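4-oxalocrotonate decarboxylase NahK (Pseudomonas putida, PDB 5D2I) catalyses the decarboxylation of (3E)-2-oxohex-3-enedioate to 2-oxopent-4-enoate and carbon dioxide in the breakdown of aromatic hydrocarbons. Local coordinates at residues 95-100 with 170-175; 112-117 with 145-150; 116-121 with 236-241; 176-181 with 259-264. The protein carries 1 engineered substitution. All coordinates share one frame; numbering follows the deposited sequence.

Contact 1. Residues 95-100 with 170-175. With CA (calcium ion), chain D; EDO (1,2-ethanediol), chain H.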
# COMPACT_ATOMS: atom_id res chain seq x y z
N PHE A 95 -10.72 -3.59 -3.84
CA PHE A 95 -9.51 -4.22 -3.32
C PHE A 95 -9.83 -4.90 -2.00
O PHE A 95 -9.09 -5.78 -1.56
CB PHE A 95 -8.41 -3.20 -3.02
CG PHE A 95 -7.80 -2.54 -4.23
CD1 PHE A 95 -8.27 -2.79 -5.52
CD2 PHE A 95 -6.72 -1.67 -4.07
CE1 PHE A 95 -7.68 -2.17 -6.62
CE2 PHE A 95 -6.15 -1.04 -5.16
CZ PHE A 95 -6.62 -1.29 -6.43
N SER A 96 -10.89 -4.46 -1.35
CA SER A 96 -11.15 -4.90 0.02
C SER A 96 -11.56 -6.36 0.10
O SER A 96 -12.41 -6.82 -0.65
CB SER A 96 -12.23 -4.04 0.67
OG SER A 96 -12.34 -4.38 2.04
N VAL A 97 -10.93 -7.08 1.03
CA VAL A 97 -11.22 -8.48 1.28
C VAL A 97 -11.54 -8.58 2.76
O VAL A 97 -10.84 -8.00 3.59
CB VAL A 97 -9.99 -9.34 0.97
CG1 VAL A 97 -10.25 -10.80 1.30
CG2 VAL A 97 -9.60 -9.18 -0.48
N PRO A 98 -12.63 -9.29 3.09
CA PRO A 98 -12.97 -9.38 4.52
C PRO A 98 -12.08 -10.40 5.20
O PRO A 98 -11.47 -11.23 4.53
CB PRO A 98 -14.42 -9.85 4.49
CG PRO A 98 -14.50 -10.68 3.22
CD PRO A 98 -13.57 -10.03 2.24
N ASP A 99 -11.97 -10.30 6.52
CA ASP A 99 -11.17 -11.23 7.31
C ASP A 99 -11.70 -12.64 7.08
O ASP A 99 -12.91 -12.89 7.20
CB ASP A 99 -11.28 -10.84 8.78
CG ASP A 99 -10.42 -11.68 9.68
OD1 ASP A 99 -9.56 -12.43 9.17
OD2 ASP A 99 -10.61 -11.59 10.91
N GLY A 100 -10.79 -13.55 6.72
CA GLY A 100 -11.16 -14.92 6.41
C GLY A 100 -11.71 -15.06 5.01
O GLY A 100 -12.21 -16.12 4.63
N SER A 170 -0.71 -2.01 -5.70
CA SER A 170 -1.89 -2.30 -4.89
C SER A 170 -2.84 -3.19 -5.65
O SER A 170 -2.98 -3.07 -6.86
CB SER A 170 -2.60 -1.01 -4.52
OG SER A 170 -1.74 -0.19 -3.77
N THR A 171 -3.53 -4.08 -4.93
CA THR A 171 -4.52 -4.90 -5.59
C THR A 171 -5.60 -5.43 -4.64
O THR A 171 -6.78 -5.44 -4.99
CB THR A 171 -3.85 -6.03 -6.45
OG1 THR A 171 -4.70 -6.36 -7.56
CG2 THR A 171 -3.54 -7.28 -5.64
N ARG A 172 -5.21 -5.88 -3.45
CA ARG A 172 -6.19 -6.27 -2.44
C ARG A 172 -5.67 -5.87 -1.08
O ARG A 172 -4.46 -5.72 -0.88
CB ARG A 172 -6.45 -7.77 -2.43
CG ARG A 172 -6.88 -8.37 -3.75
CD ARG A 172 -8.33 -8.08 -4.06
NE ARG A 172 -8.71 -8.78 -5.28
CZ ARG A 172 -8.62 -8.26 -6.50
NH1 ARG A 172 -8.17 -7.03 -6.68
NH2 ARG A 172 -8.97 -9.00 -7.56
N PHE A 173 -6.58 -5.67 -0.15
CA PHE A 173 -6.18 -5.54 1.23
C PHE A 173 -7.21 -6.26 2.06
O PHE A 173 -8.40 -6.27 1.73
CB PHE A 173 -6.00 -4.07 1.65
CG PHE A 173 -7.27 -3.28 1.66
CD1 PHE A 173 -7.77 -2.71 0.49
CD2 PHE A 173 -7.97 -3.08 2.84
CE1 PHE A 173 -8.94 -1.97 0.51
CE2 PHE A 173 -9.14 -2.35 2.86
CZ PHE A 173 -9.63 -1.79 1.70
N ILE A 174 -6.74 -6.90 3.11
CA ILE A 174 -7.60 -7.71 3.94
C ILE A 174 -7.55 -7.10 5.32
O ILE A 174 -6.48 -7.01 5.91
CB ILE A 174 -7.08 -9.15 4.04
CG1 ILE A 174 -6.69 -9.68 2.65
CG2 ILE A 174 -8.12 -10.04 4.70
CD1 ILE A 174 -5.66 -10.84 2.71
N THR A 175 -8.69 -6.64 5.82
CA THR A 175 -8.71 -6.09 7.17
C THR A 175 -9.28 -7.14 8.10
O THR A 175 -10.03 -8.00 7.67
CB THR A 175 -9.56 -4.82 7.26
OG1 THR A 175 -10.89 -5.12 6.84
CG2 THR A 175 -8.97 -3.72 6.39
CA CA D . -9.50 -12.96 12.47
C1 EDO H . -13.21 -7.91 8.48
O1 EDO H . -12.58 -7.47 7.27
C2 EDO H . -14.15 -9.04 8.13
O2 EDO H . -14.96 -9.41 9.25
O HOH W 1 -11.21 -5.55 4.12
O HOH W 2 -9.12 -14.56 10.61
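Phe173 takes part in two of the backbone hydrogen bonds that hold residues 95-99 alongside strand 170-175: its N gives to Phe95 O (2.9 Å) and its O accepts from Val97 N (2.7 Å). A third, from Thr175 N to Val97 O, is weak. On the sheet face of Ser96 and Phe173, the CA of Ser96 sits over one face of the Phe173 ring in a CH-pi contact, 4.0 Å from the centroid, while Phe95 CB meets the ring edge. Phe173 CG stands between its own N and carbonyl carbon (chi1 67°), which turns the ring under Ser96. At the start of the pairing, the ring of Phe95 has the carbonyl carbon of Thr171 over one face and Ser170 CB near CE2. On the other sheet face, Val97 CB and Ile174 CG1 pack side by side at 3.7 Å. Bridging groups close the far end. One water joins Ser96 OG, Val97 O and Thr175 OG1, and a 1,2-ethanediol O1 donates to Thr175 O at 2.6 Å. Asp99 OD2 binds a calcium ion at 2.4 Å, which Ser263 O also holds; Asp99 OD1 accepts from Ser265 N. The arrangement is a short parallel beta pairing, an edge strand of the large mixed sheet in this FAH-type fold.

Contact 2. Residues 112-117 with 145-150. With CA (calcium ion), chain C.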
# COMPACT_ATOMS: atom_id res chain seq x y z
N LYS A 112 1.77 -11.19 -3.60
CA LYS A 112 2.39 -11.47 -2.32
C LYS A 112 1.57 -10.78 -1.26
O LYS A 112 0.82 -9.85 -1.56
CB LYS A 112 3.80 -10.92 -2.29
CG LYS A 112 4.69 -11.53 -3.35
CD LYS A 112 6.11 -11.03 -3.21
CE LYS A 112 6.99 -11.55 -4.33
NZ LYS A 112 8.39 -11.12 -4.16
N ILE A 113 1.72 -11.21 -0.02
CA ILE A 113 1.02 -10.54 1.06
C ILE A 113 2.02 -9.91 2.01
O ILE A 113 3.17 -10.36 2.14
CB ILE A 113 0.08 -11.49 1.83
CG1 ILE A 113 0.86 -12.66 2.42
CG2 ILE A 113 -1.01 -12.00 0.89
CD1 ILE A 113 0.04 -13.49 3.41
N GLU A 114 1.57 -8.84 2.66
CA GLU A 114 2.37 -8.14 3.64
C GLU A 114 1.47 -7.86 4.81
O GLU A 114 0.33 -7.42 4.62
CB GLU A 114 2.82 -6.79 3.08
CG GLU A 114 3.62 -6.88 1.83
CD GLU A 114 4.12 -5.53 1.40
OE1 GLU A 114 3.29 -4.64 1.11
OE2 GLU A 114 5.35 -5.36 1.37
N ALA A 115 1.97 -8.11 6.02
CA ALA A 115 1.23 -7.78 7.23
C ALA A 115 1.45 -6.31 7.50
O ALA A 115 2.59 -5.85 7.49
CB ALA A 115 1.75 -8.60 8.38
N GLU A 116 0.37 -5.58 7.71
CA GLU A 116 0.46 -4.15 7.97
C GLU A 116 -0.46 -3.77 9.09
O GLU A 116 -1.37 -4.51 9.46
CB GLU A 116 0.09 -3.37 6.71
CG GLU A 116 0.80 -3.89 5.49
CD GLU A 116 0.99 -2.89 4.39
OE1 GLU A 116 0.69 -1.69 4.58
OE2 GLU A 116 1.47 -3.31 3.33
N ILE A 117 -0.22 -2.59 9.64
CA ILE A 117 -1.19 -1.98 10.52
C ILE A 117 -1.74 -0.74 9.84
O ILE A 117 -0.98 0.08 9.30
CB ILE A 117 -0.59 -1.68 11.90
CG1 ILE A 117 -1.70 -1.26 12.86
CG2 ILE A 117 0.51 -0.61 11.81
CD1 ILE A 117 -2.67 -2.39 13.16
N THR A 145 -4.20 -5.14 8.98
CA THR A 145 -4.50 -5.25 7.56
C THR A 145 -3.41 -6.01 6.86
O THR A 145 -2.23 -5.73 7.07
CB THR A 145 -4.58 -3.88 6.92
OG1 THR A 145 -5.49 -3.06 7.68
CG2 THR A 145 -5.10 -4.00 5.48
N VAL A 146 -3.80 -6.96 6.03
CA VAL A 146 -2.84 -7.67 5.22
C VAL A 146 -3.00 -7.18 3.79
O VAL A 146 -4.09 -7.27 3.21
CB VAL A 146 -3.10 -9.17 5.29
CG1 VAL A 146 -2.19 -9.91 4.32
CG2 VAL A 146 -2.85 -9.66 6.71
N GLU A 147 -1.93 -6.65 3.21
CA GLU A 147 -2.05 -6.22 1.83
C GLU A 147 -1.74 -7.38 0.94
O GLU A 147 -0.88 -8.20 1.26
CB GLU A 147 -1.10 -5.07 1.48
CG GLU A 147 -1.57 -4.41 0.19
CD GLU A 147 -0.80 -3.18 -0.21
OE1 GLU A 147 0.29 -2.93 0.35
OE2 GLU A 147 -1.29 -2.45 -1.09
N VAL A 148 -2.47 -7.47 -0.16
CA VAL A 148 -2.01 -8.32 -1.24
C VAL A 148 -1.44 -7.36 -2.26
O VAL A 148 -2.16 -6.51 -2.79
CB VAL A 148 -3.14 -9.10 -1.88
CG1 VAL A 148 -2.57 -10.04 -2.94
CG2 VAL A 148 -3.86 -9.91 -0.81
N ILE A 149 -0.14 -7.44 -2.51
CA ILE A 149 0.47 -6.61 -3.53
C ILE A 149 0.70 -7.46 -4.75
O ILE A 149 0.93 -8.66 -4.65
CB ILE A 149 1.79 -6.01 -3.08
CG1 ILE A 149 2.69 -7.07 -2.43
CG2 ILE A 149 1.54 -4.88 -2.08
CD1 ILE A 149 4.07 -6.53 -2.11
N ASP A 150 0.67 -6.82 -5.90
CA ASP A 150 0.75 -7.57 -7.13
C ASP A 150 1.21 -6.59 -8.18
O ASP A 150 0.40 -5.98 -8.86
CB ASP A 150 -0.63 -8.09 -7.51
CG ASP A 150 -0.57 -9.18 -8.55
OD1 ASP A 150 0.46 -9.88 -8.63
OD2 ASP A 150 -1.55 -9.36 -9.31
CA CA C . 2.20 -2.67 1.38
O HOH W 3 1.34 -0.61 2.16
O HOH W 4 4.31 -1.82 2.07
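A calcium ion is gripped from both strands, by Glu114 OE1 (2.3 Å) and Glu116 OE2 (2.2 Å) of one and by Glu147 OE1 (2.2 Å) of the other. It is the metal site of the FAH-type fold, built on an antiparallel beta pair whose three glutamates project from the same sheet face; two waters and one further atom complete the shell. Glu147 CG lies anti to the backbone N (chi1 -163°), and the extended chain carries its carboxylate to the metal, where its plane is 84° from that of Glu116 but 33° from that of Glu114. Lys69 NZ, of the 2-oxoglutarate site, forms a salt bridge with Glu147 OE2, leaving the other oxygen, OE1, to the metal. Six backbone hydrogen bonds fix the spacing, two in each of the pairs Lys112-Ile149, Glu114-Glu147 and Glu116-Thr145. Beside the metal, Ile149 crosses Glu114 at about a right angle, with CD1 against the carboxylate carbon. An alanine here would probably open a gap beside that carboxylate, leaving it held chiefly through its calcium bond. On the opposite face Ile113 CB meets Val146 CG1 at 3.7 Å, and Ile113 CG2 touches Val148 CG2 at 3.9 Å.

Contact 3. Residues 116-121 with 236-241. With CA (calcium ion), chain C.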
# COMPACT_ATOMS: atom_id res chain seq x y z
N GLU A 116 0.37 -5.58 7.71
CA GLU A 116 0.46 -4.15 7.97
C GLU A 116 -0.46 -3.77 9.09
O GLU A 116 -1.37 -4.51 9.46
CB GLU A 116 0.09 -3.37 6.71
CG GLU A 116 0.80 -3.89 5.49
CD GLU A 116 0.99 -2.89 4.39
OE1 GLU A 116 0.69 -1.69 4.58
OE2 GLU A 116 1.47 -3.31 3.33
N ILE A 117 -0.22 -2.59 9.64
CA ILE A 117 -1.19 -1.98 10.52
C ILE A 117 -1.74 -0.74 9.84
O ILE A 117 -0.98 0.08 9.30
CB ILE A 117 -0.59 -1.68 11.90
CG1 ILE A 117 -1.70 -1.26 12.86
CG2 ILE A 117 0.51 -0.61 11.81
CD1 ILE A 117 -2.67 -2.39 13.16
N SER A 118 -3.06 -0.64 9.79
CA SER A 118 -3.65 0.51 9.16
C SER A 118 -4.17 1.43 10.25
O SER A 118 -4.34 1.01 11.39
CB SER A 118 -4.80 0.10 8.24
OG SER A 118 -4.32 -0.73 7.20
N VAL A 119 -4.39 2.69 9.90
CA VAL A 119 -5.08 3.58 10.81
C VAL A 119 -6.27 4.19 10.09
O VAL A 119 -6.31 4.24 8.86
CB VAL A 119 -4.14 4.72 11.28
CG1 VAL A 119 -2.94 4.13 11.99
CG2 VAL A 119 -3.70 5.56 10.11
N VAL A 120 -7.25 4.63 10.87
CA VAL A 120 -8.27 5.51 10.35
C VAL A 120 -8.10 6.78 11.16
O VAL A 120 -7.95 6.73 12.38
CB VAL A 120 -9.67 4.92 10.51
CG1 VAL A 120 -10.76 5.99 10.32
CG2 VAL A 120 -9.87 3.81 9.49
N THR A 121 -8.07 7.91 10.48
CA THR A 121 -7.85 9.17 11.16
C THR A 121 -9.18 9.77 11.57
O THR A 121 -10.22 9.41 11.01
CB THR A 121 -7.10 10.18 10.28
OG1 THR A 121 -7.91 10.53 9.16
CG2 THR A 121 -5.79 9.60 9.78
N PHE A 236 -8.54 5.97 5.71
CA PHE A 236 -7.92 4.69 6.03
C PHE A 236 -6.56 4.63 5.34
O PHE A 236 -6.46 4.84 4.14
CB PHE A 236 -8.85 3.59 5.52
CG PHE A 236 -8.30 2.21 5.65
CD1 PHE A 236 -8.53 1.46 6.81
CD2 PHE A 236 -7.60 1.62 4.60
CE1 PHE A 236 -8.03 0.17 6.92
CE2 PHE A 236 -7.11 0.33 4.71
CZ PHE A 236 -7.32 -0.40 5.87
N ILE A 237 -5.51 4.37 6.11
CA ILE A 237 -4.16 4.35 5.59
C ILE A 237 -3.48 3.06 6.01
O ILE A 237 -3.37 2.78 7.20
CB ILE A 237 -3.32 5.50 6.17
CG1 ILE A 237 -3.97 6.84 5.85
CG2 ILE A 237 -1.88 5.43 5.63
CD1 ILE A 237 -3.56 7.95 6.81
N MET A 238 -2.99 2.29 5.04
CA MET A 238 -2.16 1.13 5.36
C MET A 238 -0.74 1.64 5.43
O MET A 238 -0.21 2.18 4.46
CB MET A 238 -2.28 0.09 4.26
CG MET A 238 -3.70 -0.38 4.07
SD MET A 238 -3.76 -1.65 2.80
CE MET A 238 -2.52 -2.74 3.43
N THR A 239 -0.13 1.48 6.60
CA THR A 239 1.09 2.23 6.87
C THR A 239 2.36 1.56 6.36
O THR A 239 3.40 2.18 6.34
CB THR A 239 1.24 2.56 8.35
OG1 THR A 239 1.29 1.34 9.10
CG2 THR A 239 0.05 3.40 8.83
N GLY A 240 2.27 0.30 5.92
CA GLY A 240 3.44 -0.30 5.30
C GLY A 240 3.73 -1.72 5.74
O GLY A 240 3.26 -2.16 6.79
N GLY A 241 4.49 -2.44 4.93
CA GLY A 241 4.81 -3.83 5.23
C GLY A 241 5.65 -3.96 6.49
O GLY A 241 6.75 -3.42 6.60
CA CA C . 2.20 -2.67 1.38
O HOH W 3 1.34 -0.61 2.16
O HOH W 5 2.08 -1.23 8.94
O HOH W 4 4.31 -1.82 2.07
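Glu116 OE1 receives a weak hydrogen bond from Gly240 N (2.9 Å), where residues 239-241 close on the metal site at the end of a short antiparallel beta pairing of the large sheet. The next residue, Gly241, gives its N to a calcium-bound water at 2.9 Å; Gly241 N thus holds a first-shell water, and Gly240 N the other oxygen, OE1, of the ligand carboxylate. Met238, bent at its last torsion (chi3 52°), lays CE against Glu116 CD at 3.6 Å. One step out, Ile117 O accepts twice from Thr239: from OG1 at 2.6 Å, lying in the carbonyl plane, and from N, tilted 30° from it. A water held by Ile117 N, Thr239 OG1 and Gly240 O ties the turn further. Behind this, Val119 and Ile237 exchange two backbone hydrogen bonds, and their side chains pack on helix 213-226. On the other face the Phe236 ring brings CZ to Ser118 OG, whose hydrogen-bond partner is Thr145 OG1, and meets the Phe173 ring, the two planes about 35° apart. With a serine in place of Phe236, Ser118 and Val120 would probably lose their apolar neighbour and the Phe173 ring its partner. Val120 CG2 meets the Phe236 ring at its edge, 3.8 Å from Phe236 CD1.

Contact 4. Residues 176-181 with 259-264. With CA (calcium ion), chain D.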
# COMPACT_ATOMS: atom_id res chain seq x y z
N GLY A 176 -8.92 -7.08 9.36
CA GLY A 176 -9.46 -8.05 10.29
C GLY A 176 -8.95 -7.72 11.66
O GLY A 176 -8.40 -6.64 11.87
N GLY A 177 -9.13 -8.65 12.58
CA GLY A 177 -8.73 -8.45 13.96
C GLY A 177 -9.51 -7.33 14.60
O GLY A 177 -10.50 -6.84 14.05
N ARG A 178 -9.05 -6.92 15.78
CA ARG A 178 -9.77 -5.93 16.56
C ARG A 178 -9.29 -4.54 16.17
O ARG A 178 -8.10 -4.33 15.93
CB ARG A 178 -9.53 -6.15 18.05
CG ARG A 178 -10.27 -5.17 18.94
CD ARG A 178 -10.20 -5.60 20.40
NE ARG A 178 -8.82 -5.62 20.89
CZ ARG A 178 -8.24 -4.60 21.51
NH1 ARG A 178 -8.91 -3.48 21.71
NH2 ARG A 178 -6.98 -4.69 21.92
N MET A 179 -10.22 -3.60 16.07
CA MET A 179 -9.84 -2.23 15.80
C MET A 179 -9.68 -1.52 17.13
O MET A 179 -10.64 -1.37 17.89
CB MET A 179 -10.88 -1.53 14.92
CG MET A 179 -10.90 -2.09 13.50
SD MET A 179 -12.26 -1.38 12.56
CE MET A 179 -12.20 -2.42 11.10
N ALA A 180 -8.46 -1.09 17.40
CA ALA A 180 -8.16 -0.57 18.72
C ALA A 180 -7.77 0.89 18.64
O ALA A 180 -7.21 1.34 17.64
CB ALA A 180 -7.05 -1.38 19.37
N SER A 181 -8.08 1.62 19.71
CA SER A 181 -7.64 2.99 19.87
C SER A 181 -6.13 3.00 20.07
O SER A 181 -5.54 2.01 20.51
CB SER A 181 -8.31 3.60 21.10
OG SER A 181 -9.71 3.34 21.11
N GLN A 259 -0.48 -9.00 17.80
CA GLN A 259 -0.54 -9.15 19.23
C GLN A 259 -1.56 -8.22 19.83
O GLN A 259 -1.53 -7.09 19.57
CB GLN A 259 0.81 -9.01 19.89
CG GLN A 259 1.32 -7.62 19.90
CD GLN A 259 2.67 -7.50 20.57
OE1 GLN A 259 3.09 -8.38 21.27
NE2 GLN A 259 3.32 -6.48 20.33
N GLY A 260 -2.47 -8.76 20.60
CA GLY A 260 -3.51 -7.98 21.23
C GLY A 260 -4.64 -7.53 20.32
O GLY A 260 -5.60 -6.91 20.79
N LEU A 261 -4.55 -7.85 19.03
CA LEU A 261 -5.53 -7.35 18.07
C LEU A 261 -6.13 -8.42 17.18
O LEU A 261 -6.66 -8.12 16.11
CB LEU A 261 -4.91 -6.28 17.17
CG LEU A 261 -4.31 -5.06 17.85
CD1 LEU A 261 -3.68 -4.15 16.81
CD2 LEU A 261 -5.40 -4.33 18.63
N GLY A 262 -6.03 -9.67 17.59
CA GLY A 262 -6.61 -10.74 16.81
C GLY A 262 -5.80 -11.06 15.58
O GLY A 262 -4.58 -10.84 15.54
N SER A 263 -6.47 -11.58 14.56
CA SER A 263 -5.79 -12.06 13.39
C SER A 263 -6.53 -11.71 12.11
O SER A 263 -7.72 -11.39 12.12
CB SER A 263 -5.62 -13.58 13.48
OG SER A 263 -6.89 -14.21 13.44
N VAL A 264 -5.80 -11.77 11.01
CA VAL A 264 -6.36 -11.53 9.71
C VAL A 264 -6.02 -12.76 8.89
O VAL A 264 -4.87 -13.17 8.83
CB VAL A 264 -5.70 -10.33 9.04
CG1 VAL A 264 -6.33 -10.08 7.70
CG2 VAL A 264 -5.84 -9.09 9.94
CA CA D . -9.50 -12.96 12.47
O HOH W 2 -9.12 -14.56 10.61
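Leu261, Arg178 and Gly177 carry this meeting of the loop 176-181 with residues 259-264. Leu261 gives most surface to it, through both its backbone and its side chain. Its O accepts from Arg178 N at 2.7 Å, the donor standing well above the carbonyl plane. Its CD2 reaches Ala180 CB at 3.5 Å, a snug carbon contact, and also lies over one face of the Arg178 guanidinium, 3.7 Å from NH2. The side chains of Arg178 and Leu261 cross at about a right angle. The arginine chain runs out with CG anti to the backbone N (chi1 -179°) and then bends at chi3 (62°), which swings the guanidinium back to Gly260. There NH2 donates to Gly260 O at 2.8 Å, with the oxygen at the edge of the guanidinium and close to its plane, while NH1 forms a salt bridge with Glu184. The flat group is therefore held at two of its nitrogens as well as by the leucine methyl over its face. Gly177 brings its CA to 3.0 Å from Leu261 O; any side chain here would run into that oxygen, and the backbone also has a positive phi. At the other end Val264 CG2 packs on Gly176 N. Leu261 and Gly262 form a classic beta bulge opposite Tyr258, and Ser263 O binds a calcium ion at 2.4 Å. The contact joins the loop after strand 170-175 to the smaller sheet, with Leu261 resting on Val185 and Leu190 and Val264 on Pro144 and Val146 of strand 139-149.

Contacts 2 and 3 are the buried pair: both use strand 112-121, share Glu116 and Ile117, and meet one calcium ion, contact 2 supplying carboxylates and contact 3 backbone N-H groups and packing around them. Contact 1 is partly buried and extends the same sheet, since strand 170-175 hydrogen-bonds to strand 139-149 of contact 2, while Phe173 and Phe236 link it to contact 3. Contact 4 lies farthest from the chain centre, about 19 Å between centres, and relies on loop carbonyls, glycines and an arginine rather than regular strand pairing. It meets contact 1 at the second calcium ion, through Ser263 and Asp99, and through Ile174 packed on Val264.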